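Local coordinates for putative peptidase (Bacteroides fragilis, PDB 5DYN) that cleaves peptide bonds as a clostripain-family (C11) cysteine protease and activates the Bacteroides fragilis toxin, at the interface of chains A and B. Residues are numbered along the deposited sequence; one frame, centred on the assembly and turned at random. Chains: chain A, Putative peptidase; chain B, Putative peptidase.

Contact 1: the interface of chains A and B. Residues chain A 16, 18, 43, 46, 51-53; chain B 27, 72-73.
B:Phe73 has CG anti to its own carbonyl carbon (chi1 -70°), which points the ring into chain A, and chi2 of -84° fixes which way its faces turn, one toward A:Val46 and the other toward A:Val18. A:Val46 CG1, anti to its backbone N (chi1 174°), takes the first face near the root, 3.9 Å from B:Phe73 CG. A:Val18 CG2 takes the opposite face toward the tip, 4.0 Å from B:Phe73 CZ. The bent chain of A:Met43 brings CE to the rim, 3.7 Å from B:Phe73 CE2, and A:Leu53 adds its CB at 3.9 Å from B:Phe73 CZ. Glycine suits position 51: A:Gly51 CA can come within 3.6 Å of B:Phe73 CE1 with no side chain to intervene. The backbone oxygens of A:Arg16 and A:Asn52 lie at the ring edge, in its plane, where the C-H groups carry a slight positive charge. The side chain of A:Arg16 crosses the ring at a slant; NE comes to 2.9 Å from B:Met72 O, but its N-H is aimed away and no hydrogen bond forms. A:Val18, branched at CB, also meets B:Met72, the two side chains crossing at about a right angle with CG1 4.0 Å from SD, while CG2 touches B:Phe27 CZ. The aromatic plug follows directly on helix 65-72 of chain B and is received by the starts of strands 16-23 and 51-58 of chain A, near the end of helix 29-43.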
loop_
_atom_site.group_PDB
_atom_site.type_symbol
_atom_site.label_atom_id
_atom_site.label_comp_id
_atom_site.label_asym_id
_atom_site.label_seq_id
_atom_site.Cartn_x
_atom_site.Cartn_y
_atom_site.Cartn_z
ATOM N N ARG A 16 12.468 4.582 -17.860
ATOM C CA ARG A 16 11.920 4.006 -16.634
ATOM C C ARG A 16 11.141 2.726 -16.916
ATOM O O ARG A 16 10.432 2.628 -17.916
ATOM C CB ARG A 16 11.019 5.012 -15.918
ATOM C CG ARG A 16 10.614 4.565 -14.522
ATOM C CD ARG A 16 9.356 5.265 -14.049
ATOM N NE ARG A 16 9.531 6.710 -13.919
ATOM C CZ ARG A 16 9.888 7.325 -12.795
ATOM N NH1 ARG A 16 10.114 6.624 -11.691
ATOM N NH2 ARG A 16 10.018 8.645 -12.773
ATOM N N VAL A 18 8.326 0.081 -15.186
ATOM C CA VAL A 18 7.364 -0.153 -14.116
ATOM C C VAL A 18 6.659 -1.492 -14.305
ATOM O O VAL A 18 6.061 -1.749 -15.347
ATOM C CB VAL A 18 6.308 0.969 -14.045
ATOM C CG1 VAL A 18 5.279 0.665 -12.962
ATOM C CG2 VAL A 18 6.974 2.316 -13.796
ATOM N N MET A 43 -1.157 4.873 -21.288
ATOM C CA MET A 43 0.110 4.617 -21.959
ATOM C C MET A 43 0.229 5.429 -23.248
ATOM O O MET A 43 1.326 5.619 -23.778
ATOM C CB MET A 43 0.249 3.117 -22.242
ATOM C CG MET A 43 1.590 2.682 -22.797
ATOM S SD MET A 43 3.004 3.477 -22.014
ATOM C CE MET A 43 2.787 3.000 -20.317
ATOM N N VAL A 46 2.318 8.498 -23.050
ATOM C CA VAL A 46 3.601 8.103 -22.477
ATOM C C VAL A 46 4.585 7.706 -23.578
ATOM O O VAL A 46 4.239 6.954 -24.491
ATOM C CB VAL A 46 3.447 6.926 -21.485
ATOM C CG1 VAL A 46 4.810 6.427 -21.020
ATOM C CG2 VAL A 46 2.591 7.332 -20.301
ATOM N N GLY A 51 9.972 4.498 -21.759
ATOM C CA GLY A 51 9.147 3.995 -20.675
ATOM C C GLY A 51 8.645 2.587 -20.936
ATOM O O GLY A 51 8.067 2.310 -21.988
ATOM N N ASN A 52 8.869 1.694 -19.977
ATOM C CA ASN A 52 8.431 0.310 -20.102
ATOM C C ASN A 52 7.389 -0.066 -19.056
ATOM O O ASN A 52 7.719 -0.255 -17.883
ATOM C CB ASN A 52 9.622 -0.642 -19.992
ATOM C CG ASN A 52 10.706 -0.340 -21.002
ATOM O OD1 ASN A 52 10.586 -0.681 -22.179
ATOM N ND2 ASN A 52 11.781 0.293 -20.545
ATOM N N LEU A 53 6.133 -0.172 -19.480
ATOM C CA LEU A 53 5.079 -0.640 -18.589
ATOM C C LEU A 53 4.842 -2.128 -18.769
ATOM O O LEU A 53 4.227 -2.562 -19.744
ATOM C CB LEU A 53 3.776 0.116 -18.822
ATOM C CG LEU A 53 2.626 -0.296 -17.897
ATOM C CD1 LEU A 53 3.014 -0.094 -16.436
ATOM C CD2 LEU A 53 1.352 0.466 -18.225
ATOM N N PHE B 27 9.273 3.989 -6.293
ATOM C CA PHE B 27 8.038 3.933 -5.527
ATOM C C PHE B 27 7.508 2.509 -5.422
ATOM O O PHE B 27 7.700 1.696 -6.326
ATOM C CB PHE B 27 6.975 4.841 -6.158
ATOM C CG PHE B 27 6.695 4.543 -7.610
ATOM C CD1 PHE B 27 5.804 3.543 -7.972
ATOM C CD2 PHE B 27 7.312 5.277 -8.612
ATOM C CE1 PHE B 27 5.546 3.270 -9.305
ATOM C CE2 PHE B 27 7.056 5.009 -9.946
ATOM C CZ PHE B 27 6.173 4.006 -10.293
ATOM N N MET B 72 3.283 7.788 -13.372
ATOM C CA MET B 72 4.344 6.843 -13.043
ATOM C C MET B 72 5.585 7.044 -13.904
ATOM O O MET B 72 6.677 6.629 -13.523
ATOM C CB MET B 72 3.846 5.403 -13.187
ATOM C CG MET B 72 2.765 5.028 -12.190
ATOM S SD MET B 72 2.388 3.267 -12.170
ATOM C CE MET B 72 1.932 2.989 -13.875
ATOM N N PHE B 73 5.423 7.681 -15.059
ATOM C CA PHE B 73 6.545 7.881 -15.967
ATOM C C PHE B 73 6.968 9.347 -16.042
ATOM O O PHE B 73 7.490 9.800 -17.061
ATOM C CB PHE B 73 6.198 7.352 -17.361
ATOM C CG PHE B 73 6.118 5.852 -17.431
ATOM C CD1 PHE B 73 7.260 5.091 -17.616
ATOM C CD2 PHE B 73 4.901 5.203 -17.305
ATOM C CE1 PHE B 73 7.190 3.712 -17.677
ATOM C CE2 PHE B 73 4.824 3.822 -17.365
ATOM C CZ PHE B 73 5.969 3.077 -17.550
#

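Contact 2: the interface of chains A and B. Residues chain A 99, 103, 112-113, 115; chain B 19, 22, 25, 27-29.
A:Met113 lies against B:Leu25 and B:Leu19, and its side chain can be followed outward from the strand. CB packs on B:Leu25 CD1 at 3.7 Å. With CG anti to the backbone N (chi1 -160°) and chi2 also extended, the chain runs straight out to SD, which touches B:Leu19 CD2 at 3.7 Å. A bend at chi3 then brings CE against both B:Leu19 CD2 and B:Leu25 CD1, with B:Ala22 CB a little further off; an unbranched, flexible methionine can bend to follow the two leucine methyls. A:Ile99, from helix 92-105, lays CG2 on B:Ala22 CA at 3.6 Å, where a small residue allows close approach. A:Phe115 meets B:Leu19 tip to tip, CD2 of the leucine lying in plane at the ring edge, 3.7 Å from CZ. On the other flank A:Gly112 rests its CA over a face of the B:Phe27 ring, toward the rim, 3.7 Å from CZ. The backbones pair as parallel strands: A:Met113 N donates to B:Phe27 O (3.3 Å), B:Phe29 N to A:Met113 O (2.9 Å), and A:Phe115 N to B:Phe29 O (2.6 Å). This joins strand 110-116 to strand 27-31 in one sheet across the chain break. The catalytic histidine and cysteine of this family are expected just after these two strands, so the pairing should hold the two halves of the active site in register.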
loop_
_atom_site.group_PDB
_atom_site.type_symbol
_atom_site.label_atom_id
_atom_site.label_comp_id
_atom_site.label_asym_id
_atom_site.label_seq_id
_atom_site.Cartn_x
_atom_site.Cartn_y
_atom_site.Cartn_z
ATOM N N ILE A 99 9.484 -10.779 -11.240
ATOM C CA ILE A 99 10.278 -9.571 -11.027
ATOM C C ILE A 99 11.596 -9.633 -11.800
ATOM O O ILE A 99 11.964 -8.680 -12.492
ATOM C CB ILE A 99 10.584 -9.348 -9.535
ATOM C CG1 ILE A 99 9.318 -8.961 -8.773
ATOM C CG2 ILE A 99 11.618 -8.257 -9.366
ATOM C CD1 ILE A 99 9.550 -8.770 -7.287
ATOM N N PHE A 103 12.468 -6.954 -14.949
ATOM C CA PHE A 103 13.450 -5.880 -14.859
ATOM C C PHE A 103 14.763 -6.198 -15.565
ATOM O O PHE A 103 15.420 -5.295 -16.084
ATOM C CB PHE A 103 13.720 -5.537 -13.395
ATOM C CG PHE A 103 12.558 -4.884 -12.710
ATOM C CD1 PHE A 103 12.195 -3.586 -13.025
ATOM C CD2 PHE A 103 11.826 -5.566 -11.752
ATOM C CE1 PHE A 103 11.123 -2.974 -12.397
ATOM C CE2 PHE A 103 10.753 -4.960 -11.122
ATOM C CZ PHE A 103 10.402 -3.662 -11.445
ATOM N N GLY A 112 9.946 1.273 -10.837
ATOM C CA GLY A 112 8.801 1.378 -9.957
ATOM C C GLY A 112 8.028 0.077 -9.995
ATOM O O GLY A 112 8.145 -0.690 -10.955
ATOM N N MET A 113 7.250 -0.191 -8.954
ATOM C CA MET A 113 6.405 -1.375 -8.963
ATOM C C MET A 113 5.033 -1.074 -8.378
ATOM O O MET A 113 4.908 -0.364 -7.375
ATOM C CB MET A 113 7.066 -2.529 -8.203
ATOM C CG MET A 113 6.491 -3.892 -8.570
ATOM S SD MET A 113 7.305 -5.292 -7.780
ATOM C CE MET A 113 9.016 -4.923 -8.127
ATOM N N PHE A 115 1.445 -2.740 -6.904
ATOM C CA PHE A 115 0.926 -3.944 -6.273
ATOM C C PHE A 115 -0.598 -3.935 -6.278
ATOM O O PHE A 115 -1.233 -3.136 -5.588
ATOM C CB PHE A 115 1.479 -4.067 -4.856
ATOM C CG PHE A 115 2.973 -4.213 -4.811
ATOM C CD1 PHE A 115 3.794 -3.094 -4.809
ATOM C CD2 PHE A 115 3.558 -5.468 -4.792
ATOM C CE1 PHE A 115 5.171 -3.226 -4.776
ATOM C CE2 PHE A 115 4.936 -5.605 -4.758
ATOM C CZ PHE A 115 5.740 -4.484 -4.749
ATOM N N LEU B 19 11.059 -9.066 -2.997
ATOM C CA LEU B 19 11.478 -7.795 -3.582
ATOM C C LEU B 19 12.993 -7.591 -3.534
ATOM O O LEU B 19 13.501 -6.560 -3.978
ATOM C CB LEU B 19 10.773 -6.632 -2.880
ATOM C CG LEU B 19 9.274 -6.495 -3.159
ATOM C CD1 LEU B 19 8.662 -5.365 -2.343
ATOM C CD2 LEU B 19 9.029 -6.277 -4.644
ATOM N N ALA B 22 14.419 -7.524 -6.875
ATOM C CA ALA B 22 14.039 -6.304 -7.570
ATOM C C ALA B 22 15.145 -5.272 -7.450
ATOM O O ALA B 22 15.855 -5.241 -6.448
ATOM C CB ALA B 22 12.731 -5.750 -7.011
ATOM N N LEU B 25 13.568 0.516 -6.046
ATOM C CA LEU B 25 12.413 1.133 -6.680
ATOM C C LEU B 25 12.252 2.592 -6.279
ATOM O O LEU B 25 12.543 2.968 -5.147
ATOM C CB LEU B 25 11.150 0.345 -6.329
ATOM C CG LEU B 25 11.222 -1.150 -6.646
ATOM C CD1 LEU B 25 10.014 -1.880 -6.090
ATOM C CD2 LEU B 25 11.336 -1.370 -8.147
ATOM N N PHE B 27 9.273 3.989 -6.293
ATOM C CA PHE B 27 8.038 3.933 -5.527
ATOM C C PHE B 27 7.508 2.509 -5.422
ATOM O O PHE B 27 7.700 1.696 -6.326
ATOM C CB PHE B 27 6.975 4.841 -6.158
ATOM C CG PHE B 27 6.695 4.543 -7.610
ATOM C CD1 PHE B 27 5.804 3.543 -7.972
ATOM C CD2 PHE B 27 7.312 5.277 -8.612
ATOM C CE1 PHE B 27 5.546 3.270 -9.305
ATOM C CE2 PHE B 27 7.056 5.009 -9.946
ATOM C CZ PHE B 27 6.173 4.006 -10.293
ATOM N N LEU B 28 6.851 2.216 -4.305
ATOM C CA LEU B 28 6.088 0.983 -4.163
ATOM C C LEU B 28 4.612 1.339 -4.038
ATOM O O LEU B 28 4.129 1.654 -2.951
ATOM C CB LEU B 28 6.552 0.170 -2.952
ATOM C CG LEU B 28 7.805 -0.696 -3.121
ATOM C CD1 LEU B 28 9.064 0.154 -3.134
ATOM C CD2 LEU B 28 7.880 -1.753 -2.027
ATOM N N PHE B 29 3.905 1.306 -5.161
ATOM C CA PHE B 29 2.500 1.688 -5.185
ATOM C C PHE B 29 1.611 0.479 -4.905
ATOM O O PHE B 29 1.509 -0.435 -5.725
ATOM C CB PHE B 29 2.141 2.322 -6.535
ATOM C CG PHE B 29 0.689 2.704 -6.668
ATOM C CD1 PHE B 29 -0.055 3.085 -5.560
ATOM C CD2 PHE B 29 0.067 2.671 -7.906
ATOM C CE1 PHE B 29 -1.387 3.426 -5.687
ATOM C CE2 PHE B 29 -1.264 3.012 -8.038
ATOM C CZ PHE B 29 -1.993 3.391 -6.926
#

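Contact 3: the interface of chains A and B. Residues chain A 120, 122-124; chain B 156-157, 214, 223, 226-227.
A:Trp122 and B:Tyr227 meet where a loop of this clostripain-family protease, downstream of its His-Gly motif, lies over chain B. The tryptophan hides the most surface here. Its CG stands between the backbone N and the carbonyl carbon (chi1 65°), which carries the indole among B:Tyr214, B:Tyr227 and B:Leu223. The edge of B:Tyr227 comes over one indole face, its CD1 lying 3.4 Å from A:Trp122 CZ2, with the planes 60° apart. The opposite face is covered by CD1 of the neighbouring A:Ile123. The indole rim in turn points onto a face of the B:Tyr214 ring, A:Trp122 CZ2 to B:Tyr214 CD1 3.6 Å, the planes 75° apart. B:Leu223 CD1 closes on A:Trp122 CH2 at 3.7 Å. The indole's one polar atom is satisfied through water 1, which is 2.8 Å from A:Trp122 NE1 and 3.1 Å from B:Tyr156 O. A:Ile123, next in buried surface, extends its long CG1-CD1 arm: CD1 sits over a face of the B:Tyr156 ring and also reaches B:Leu223 CD1 at 3.8 Å. A:Pro124 continues the apolar strip, its CG 3.6 Å from B:Ser226 CB on helix 221-227. A:Glu120 turns its carboxylate nearly coplanar with the B:Tyr157 ring, toward the phenol OH, but the modelled separation is too short to be trusted.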
loop_
_atom_site.group_PDB
_atom_site.type_symbol
_atom_site.label_atom_id
_atom_site.label_comp_id
_atom_site.label_asym_id
_atom_site.label_seq_id
_atom_site.Cartn_x
_atom_site.Cartn_y
_atom_site.Cartn_z
ATOM N N GLU A 120 -4.282 -6.242 3.460
ATOM C CA GLU A 120 -4.597 -6.361 4.876
ATOM C C GLU A 120 -3.338 -6.074 5.694
ATOM O O GLU A 120 -2.950 -6.860 6.557
ATOM C CB GLU A 120 -5.158 -7.753 5.188
ATOM C CG GLU A 120 -5.765 -7.931 6.580
ATOM C CD GLU A 120 -7.043 -7.143 6.779
ATOM O OE1 GLU A 120 -8.125 -7.657 6.418
ATOM O OE2 GLU A 120 -6.968 -6.010 7.300
ATOM N N TRP A 122 -0.070 -5.508 7.730
ATOM C CA TRP A 122 0.958 -6.428 8.211
ATOM C C TRP A 122 0.386 -7.785 8.600
ATOM O O TRP A 122 1.133 -8.752 8.753
ATOM C CB TRP A 122 1.680 -5.827 9.421
ATOM C CG TRP A 122 0.769 -5.654 10.604
ATOM C CD1 TRP A 122 0.008 -4.558 10.899
ATOM C CD2 TRP A 122 0.508 -6.612 11.639
ATOM N NE1 TRP A 122 -0.702 -4.773 12.056
ATOM C CE2 TRP A 122 -0.414 -6.026 12.530
ATOM C CE3 TRP A 122 0.967 -7.908 11.901
ATOM C CZ2 TRP A 122 -0.883 -6.689 13.664
ATOM C CZ3 TRP A 122 0.500 -8.565 13.027
ATOM C CH2 TRP A 122 -0.415 -7.954 13.894
ATOM N N ILE A 123 -0.934 -7.836 8.781
ATOM C CA ILE A 123 -1.641 -9.012 9.298
ATOM C C ILE A 123 -1.171 -10.321 8.669
ATOM O O ILE A 123 -1.038 -10.411 7.451
ATOM C CB ILE A 123 -3.167 -8.876 9.073
ATOM C CG1 ILE A 123 -3.712 -7.645 9.803
ATOM C CG2 ILE A 123 -3.899 -10.125 9.533
ATOM C CD1 ILE A 123 -3.641 -7.748 11.309
ATOM N N PRO A 124 -0.889 -11.333 9.504
ATOM C CA PRO A 124 -0.475 -12.649 9.003
ATOM C C PRO A 124 -1.527 -13.284 8.096
ATOM O O PRO A 124 -2.701 -12.927 8.173
ATOM C CB PRO A 124 -0.297 -13.475 10.283
ATOM C CG PRO A 124 -0.050 -12.469 11.351
ATOM C CD PRO A 124 -0.869 -11.272 10.975
ATOM N N TYR B 156 -8.234 -3.116 13.162
ATOM C CA TYR B 156 -6.794 -3.357 13.139
ATOM C C TYR B 156 -5.950 -2.091 13.102
ATOM O O TYR B 156 -4.897 -2.025 13.728
ATOM C CB TYR B 156 -6.420 -4.213 11.928
ATOM C CG TYR B 156 -6.953 -5.626 11.944
ATOM C CD1 TYR B 156 -7.340 -6.236 13.130
ATOM C CD2 TYR B 156 -7.056 -6.354 10.765
ATOM C CE1 TYR B 156 -7.822 -7.536 13.139
ATOM C CE2 TYR B 156 -7.535 -7.649 10.762
ATOM C CZ TYR B 156 -7.916 -8.236 11.949
ATOM O OH TYR B 156 -8.393 -9.526 11.937
ATOM N N TYR B 157 -6.406 -1.095 12.352
ATOM C CA TYR B 157 -5.542 0.022 11.990
ATOM C C TYR B 157 -5.998 1.357 12.567
ATOM O O TYR B 157 -7.103 1.822 12.292
ATOM C CB TYR B 157 -5.451 0.124 10.465
ATOM C CG TYR B 157 -5.329 -1.218 9.786
ATOM C CD1 TYR B 157 -4.114 -1.895 9.752
ATOM C CD2 TYR B 157 -6.431 -1.819 9.189
ATOM C CE1 TYR B 157 -4.000 -3.129 9.139
ATOM C CE2 TYR B 157 -6.326 -3.053 8.574
ATOM C CZ TYR B 157 -5.109 -3.703 8.552
ATOM O OH TYR B 157 -4.999 -4.929 7.940
ATOM N N TYR B 214 -0.774 -0.590 14.468
ATOM C CA TYR B 214 -1.541 -1.548 15.244
ATOM C C TYR B 214 -1.579 -1.103 16.699
ATOM O O TYR B 214 -0.702 -0.370 17.160
ATOM C CB TYR B 214 -0.952 -2.958 15.121
ATOM C CG TYR B 214 -1.687 -3.996 15.941
ATOM C CD1 TYR B 214 -2.952 -4.434 15.570
ATOM C CD2 TYR B 214 -1.118 -4.532 17.087
ATOM C CE1 TYR B 214 -3.628 -5.377 16.317
ATOM C CE2 TYR B 214 -1.787 -5.476 17.841
ATOM C CZ TYR B 214 -3.040 -5.895 17.452
ATOM O OH TYR B 214 -3.706 -6.836 18.201
ATOM N N LEU B 223 -3.415 -12.186 18.132
ATOM C CA LEU B 223 -2.969 -11.144 17.211
ATOM C C LEU B 223 -1.883 -10.275 17.848
ATOM O O LEU B 223 -0.989 -9.785 17.157
ATOM C CB LEU B 223 -4.148 -10.274 16.764
ATOM C CG LEU B 223 -3.896 -9.312 15.600
ATOM C CD1 LEU B 223 -3.448 -10.061 14.354
ATOM C CD2 LEU B 223 -5.141 -8.492 15.306
ATOM N N SER B 226 1.081 -12.320 17.275
ATOM C CA SER B 226 1.487 -12.207 15.875
ATOM C C SER B 226 2.244 -10.912 15.600
ATOM O O SER B 226 3.152 -10.880 14.776
ATOM C CB SER B 226 0.269 -12.285 14.956
ATOM O OG SER B 226 -0.418 -13.511 15.116
ATOM N N TYR B 227 1.861 -9.847 16.296
ATOM C CA TYR B 227 2.479 -8.541 16.103
ATOM C C TYR B 227 3.938 -8.549 16.546
ATOM O O TYR B 227 4.736 -7.727 16.095
ATOM C CB TYR B 227 1.700 -7.466 16.864
ATOM C CG TYR B 227 2.067 -6.048 16.488
ATOM C CD1 TYR B 227 1.926 -5.599 15.184
ATOM C CD2 TYR B 227 2.537 -5.153 17.442
ATOM C CE1 TYR B 227 2.252 -4.307 14.833
ATOM C CE2 TYR B 227 2.866 -3.852 17.100
ATOM C CZ TYR B 227 2.720 -3.436 15.791
ATOM O OH TYR B 227 3.039 -2.144 15.433
HETATM O O HOH W 1 -2.238 -2.464 12.206
#

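Contacts 1 and 2 are neighbours, the centres of their C-alpha atoms about 11 Å apart, and they share B:Phe27, which opens strand 27-31 and faces strand 16-23 in one and strand 110-116 in the other. Contact 3 stands about 23 Å from contact 2 and 32 Å from contact 1, and shares no residue with either. It is formed by loop residues of chain A beyond strand 110-116, the strand of contact 2. Contacts 1 and 2 appear to join the central sheet across the chains, while contact 3 fixes the later loop of chain A, the N-terminal piece of this clostripain-family protease, on chain B.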